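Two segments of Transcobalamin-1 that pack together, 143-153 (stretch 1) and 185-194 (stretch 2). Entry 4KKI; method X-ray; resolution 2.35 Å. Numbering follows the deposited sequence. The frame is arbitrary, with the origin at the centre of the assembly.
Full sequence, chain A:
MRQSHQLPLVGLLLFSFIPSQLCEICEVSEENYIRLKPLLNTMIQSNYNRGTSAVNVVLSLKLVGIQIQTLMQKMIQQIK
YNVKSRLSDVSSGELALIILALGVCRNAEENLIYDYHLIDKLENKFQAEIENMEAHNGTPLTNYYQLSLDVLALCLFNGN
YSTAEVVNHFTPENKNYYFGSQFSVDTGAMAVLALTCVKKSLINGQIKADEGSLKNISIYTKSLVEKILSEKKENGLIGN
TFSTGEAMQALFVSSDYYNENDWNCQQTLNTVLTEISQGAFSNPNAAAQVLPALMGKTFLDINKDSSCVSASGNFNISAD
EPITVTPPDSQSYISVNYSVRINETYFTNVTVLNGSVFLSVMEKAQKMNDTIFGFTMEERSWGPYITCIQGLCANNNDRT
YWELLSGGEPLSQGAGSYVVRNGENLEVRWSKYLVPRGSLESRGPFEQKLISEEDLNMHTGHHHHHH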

# COMPACT_ATOMS: atom_id res chain seq x y z
N ASN A 143 9.02 5.06 -4.92
CA ASN A 143 7.82 5.81 -5.27
C ASN A 143 7.43 6.77 -4.15
O ASN A 143 8.07 6.80 -3.10
CB ASN A 143 6.67 4.85 -5.56
CG ASN A 143 6.47 3.84 -4.45
OD1 ASN A 143 6.01 4.18 -3.37
ND2 ASN A 143 6.83 2.59 -4.71
N TYR A 144 6.37 7.55 -4.37
CA TYR A 144 5.94 8.53 -3.37
C TYR A 144 5.15 7.91 -2.22
O TYR A 144 5.06 8.50 -1.14
CB TYR A 144 5.14 9.67 -4.02
CG TYR A 144 5.96 10.89 -4.36
CD1 TYR A 144 7.31 10.77 -4.68
CD2 TYR A 144 5.40 12.15 -4.34
CE1 TYR A 144 8.07 11.89 -4.99
CE2 TYR A 144 6.14 13.27 -4.64
CZ TYR A 144 7.47 13.14 -4.96
OH TYR A 144 8.21 14.26 -5.26
N TYR A 145 4.58 6.74 -2.46
CA TYR A 145 3.91 6.00 -1.40
C TYR A 145 4.93 5.64 -0.31
O TYR A 145 4.68 5.85 0.87
CB TYR A 145 3.26 4.74 -1.97
CG TYR A 145 2.46 3.93 -0.98
CD1 TYR A 145 1.12 4.21 -0.75
CD2 TYR A 145 3.04 2.87 -0.29
CE1 TYR A 145 0.38 3.47 0.15
CE2 TYR A 145 2.31 2.13 0.61
CZ TYR A 145 0.98 2.43 0.83
OH TYR A 145 0.25 1.68 1.72
N GLN A 146 6.09 5.14 -0.73
CA GLN A 146 7.16 4.81 0.21
C GLN A 146 7.79 6.08 0.77
O GLN A 146 8.14 6.13 1.95
CB GLN A 146 8.23 3.94 -0.46
CG GLN A 146 7.71 2.59 -0.92
CD GLN A 146 8.83 1.59 -1.19
OE1 GLN A 146 9.93 1.72 -0.66
NE2 GLN A 146 8.54 0.59 -2.01
N LEU A 147 7.92 7.10 -0.07
CA LEU A 147 8.46 8.38 0.36
C LEU A 147 7.60 8.96 1.48
O LEU A 147 8.10 9.57 2.42
CB LEU A 147 8.52 9.36 -0.81
CG LEU A 147 9.50 10.52 -0.65
CD1 LEU A 147 10.94 10.01 -0.76
CD2 LEU A 147 9.23 11.59 -1.69
N SER A 148 6.29 8.75 1.37
CA SER A 148 5.35 9.20 2.38
C SER A 148 5.49 8.35 3.64
O SER A 148 5.45 8.86 4.75
CB SER A 148 3.91 9.13 1.86
OG SER A 148 3.75 9.91 0.70
N LEU A 149 5.66 7.05 3.44
CA LEU A 149 5.93 6.14 4.54
C LEU A 149 7.19 6.57 5.28
O LEU A 149 7.25 6.52 6.51
CB LEU A 149 6.08 4.70 4.04
CG LEU A 149 4.80 3.92 3.73
CD1 LEU A 149 5.13 2.57 3.09
CD2 LEU A 149 3.99 3.71 5.00
N ASP A 150 8.20 7.01 4.53
CA ASP A 150 9.46 7.45 5.11
C ASP A 150 9.29 8.66 6.02
O ASP A 150 9.72 8.65 7.17
CB ASP A 150 10.48 7.77 4.01
CG ASP A 150 10.84 6.57 3.17
OD1 ASP A 150 10.72 5.43 3.68
OD2 ASP A 150 11.23 6.75 2.00
N VAL A 151 8.65 9.69 5.49
CA VAL A 151 8.40 10.91 6.25
C VAL A 151 7.54 10.61 7.48
O VAL A 151 7.81 11.12 8.57
CB VAL A 151 7.73 11.99 5.39
CG1 VAL A 151 7.39 13.22 6.23
CG2 VAL A 151 8.64 12.37 4.23
N LEU A 152 6.52 9.77 7.30
CA LEU A 152 5.62 9.41 8.39
C LEU A 152 6.37 8.76 9.54
O LEU A 152 6.21 9.15 10.70
CB LEU A 152 4.52 8.48 7.88
CG LEU A 152 3.52 7.93 8.90
CD1 LEU A 152 2.81 9.06 9.63
CD2 LEU A 152 2.52 7.00 8.24
N ALA A 153 7.20 7.77 9.22
CA ALA A 153 7.97 7.04 10.22
C ALA A 153 8.99 7.94 10.92
O ALA A 153 9.11 7.91 12.15
CB ALA A 153 8.66 5.84 9.60
N VAL A 185 -4.64 7.18 -5.40
CA VAL A 185 -5.30 7.42 -4.14
C VAL A 185 -4.45 6.93 -2.97
O VAL A 185 -4.31 7.61 -1.97
CB VAL A 185 -6.67 6.72 -4.10
CG1 VAL A 185 -7.32 6.85 -2.74
CG2 VAL A 185 -7.56 7.29 -5.18
N ASP A 186 -3.86 5.75 -3.13
CA ASP A 186 -3.02 5.16 -2.09
C ASP A 186 -1.87 6.10 -1.75
O ASP A 186 -1.59 6.37 -0.58
CB ASP A 186 -2.45 3.83 -2.57
CG ASP A 186 -3.49 2.94 -3.23
OD1 ASP A 186 -3.91 3.26 -4.36
OD2 ASP A 186 -3.88 1.92 -2.62
N THR A 187 -1.20 6.59 -2.79
CA THR A 187 -0.09 7.51 -2.64
C THR A 187 -0.54 8.82 -1.99
O THR A 187 0.08 9.29 -1.04
CB THR A 187 0.56 7.80 -4.00
OG1 THR A 187 0.96 6.57 -4.61
CG2 THR A 187 1.76 8.70 -3.84
N GLY A 188 -1.62 9.39 -2.51
CA GLY A 188 -2.18 10.61 -1.96
C GLY A 188 -2.59 10.45 -0.50
O GLY A 188 -2.37 11.35 0.31
N ALA A 189 -3.16 9.30 -0.17
CA ALA A 189 -3.61 9.04 1.19
C ALA A 189 -2.44 8.95 2.16
O ALA A 189 -2.46 9.54 3.23
CB ALA A 189 -4.45 7.77 1.25
N MET A 190 -1.41 8.20 1.77
CA MET A 190 -0.24 8.05 2.62
C MET A 190 0.50 9.38 2.77
O MET A 190 1.04 9.68 3.83
CB MET A 190 0.70 6.96 2.09
CG MET A 190 1.74 6.50 3.11
SD MET A 190 1.00 5.81 4.61
CE MET A 190 0.17 4.37 3.95
N ALA A 191 0.50 10.17 1.70
CA ALA A 191 1.10 11.51 1.75
C ALA A 191 0.36 12.39 2.74
O ALA A 191 0.98 13.10 3.53
CB ALA A 191 1.10 12.14 0.36
N VAL A 192 -0.97 12.34 2.71
CA VAL A 192 -1.79 13.08 3.65
C VAL A 192 -1.48 12.69 5.10
O VAL A 192 -1.37 13.56 5.97
CB VAL A 192 -3.30 12.88 3.38
CG1 VAL A 192 -4.13 13.33 4.56
CG2 VAL A 192 -3.70 13.62 2.11
N LEU A 193 -1.32 11.40 5.35
CA LEU A 193 -1.00 10.92 6.69
C LEU A 193 0.37 11.43 7.13
O LEU A 193 0.56 11.82 8.28
CB LEU A 193 -1.03 9.39 6.75
CG LEU A 193 -2.40 8.73 6.60
CD1 LEU A 193 -2.25 7.23 6.46
CD2 LEU A 193 -3.29 9.07 7.78
N ALA A 194 1.31 11.44 6.19
CA ALA A 194 2.67 11.91 6.46
C ALA A 194 2.69 13.41 6.70
O ALA A 194 3.26 13.88 7.68
CB ALA A 194 3.59 11.54 5.31
O HOH W 1 3.53 5.88 -5.28

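The two helices, 144-153 and 185-194, run in nearly the same direction, their axes crossing at 16° and approaching to 8.2 Å, and they bury 532 Å² between them. No hydrogen bond joins one directly to the other, so the contact rests on the fit of side chains. At its centre lies Met190, whose CA-to-CB bond points toward the opposing helix and whose side chain enters as a knob among Tyr145, Ser148, Leu149 and Leu152. Its rotamer is t, p, p, and this folded course keeps the thioether within the hole: SD lies 3.7 Å from Leu149 CD2 and 4.1 Å from Leu152 CD2. Leu149 starts from a CA-to-CB bond directed away from the partner helix, but the end of its side chain comes nearer and so reaches the sulfur.

Met190 also covers the ring of Tyr145. Its CG lies over one ring face, and its SD stands 5.4 Å from the centroid of the six Tyr145 ring carbons, 25° off the ring normal, an oblique sulfur-aromatic approach. The terminal methyl continues toward the phenol end, with Met190 CE 3.8 Å from Tyr145 CZ and 3.5 Å from Tyr145 OH. The hydroxyl is hydrogen-bonded elsewhere in the structure, so the methyl packs beside a polar group that is already satisfied. At the ring edge, near its plane, lie Asp186 O and Thr187 N; the carbonyl oxygen of Asp186 is 3.5 Å from Tyr145 CD1.

Beside this cluster the knob is reversed. The CA-to-CB bond of Ser148 points toward the second helix, and its side chain sits among Thr187, Met190, Ala191 and Ala194, its CB 3.6 Å from Met190 CG and its OG 3.3 Å from Ala191 CA. A small side chain here is accompanied by close backbones, the CA atoms of Ser148 and Ala191 being 4.9 Å apart. The hydroxyl is satisfied within its own helix: Ser148 OG donates to Tyr144 O at 2.7 Å. Its 3.4 Å separation from Ala191 N has a poor angle and is no hydrogen bond; that amide donates instead to Thr187 O, at 2.9 Å.

Toward the C-terminal end, at Ala194, the backbones are closer still, its CA 4.3 Å from the CA of Leu152. Ala194 CB rests 3.3 Å from Ser148 O, and lies 4.1 Å from Leu152 CB and 4.2 Å from Val151 CB. Leu152 CD1 extends alongside to within 3.8 Å of Leu193 O.

The polar edge lies at the other end, around Thr187. Its methyl group faces the start of the first helix, with Thr187 CG2 3.5 Å from Tyr144 CB and 3.7 Å from Tyr145 N. Water 1 links the two helices here, accepting from Tyr145 N at 3.1 Å and hydrogen-bonding to Thr187 OG1 at 2.7 Å. Just before the first helix, Asn143 supplies the N-cap: Gln146 N donates to Asn143 OD1 at 2.8 Å, with an angle of 158°, satisfying an amide in the first turn.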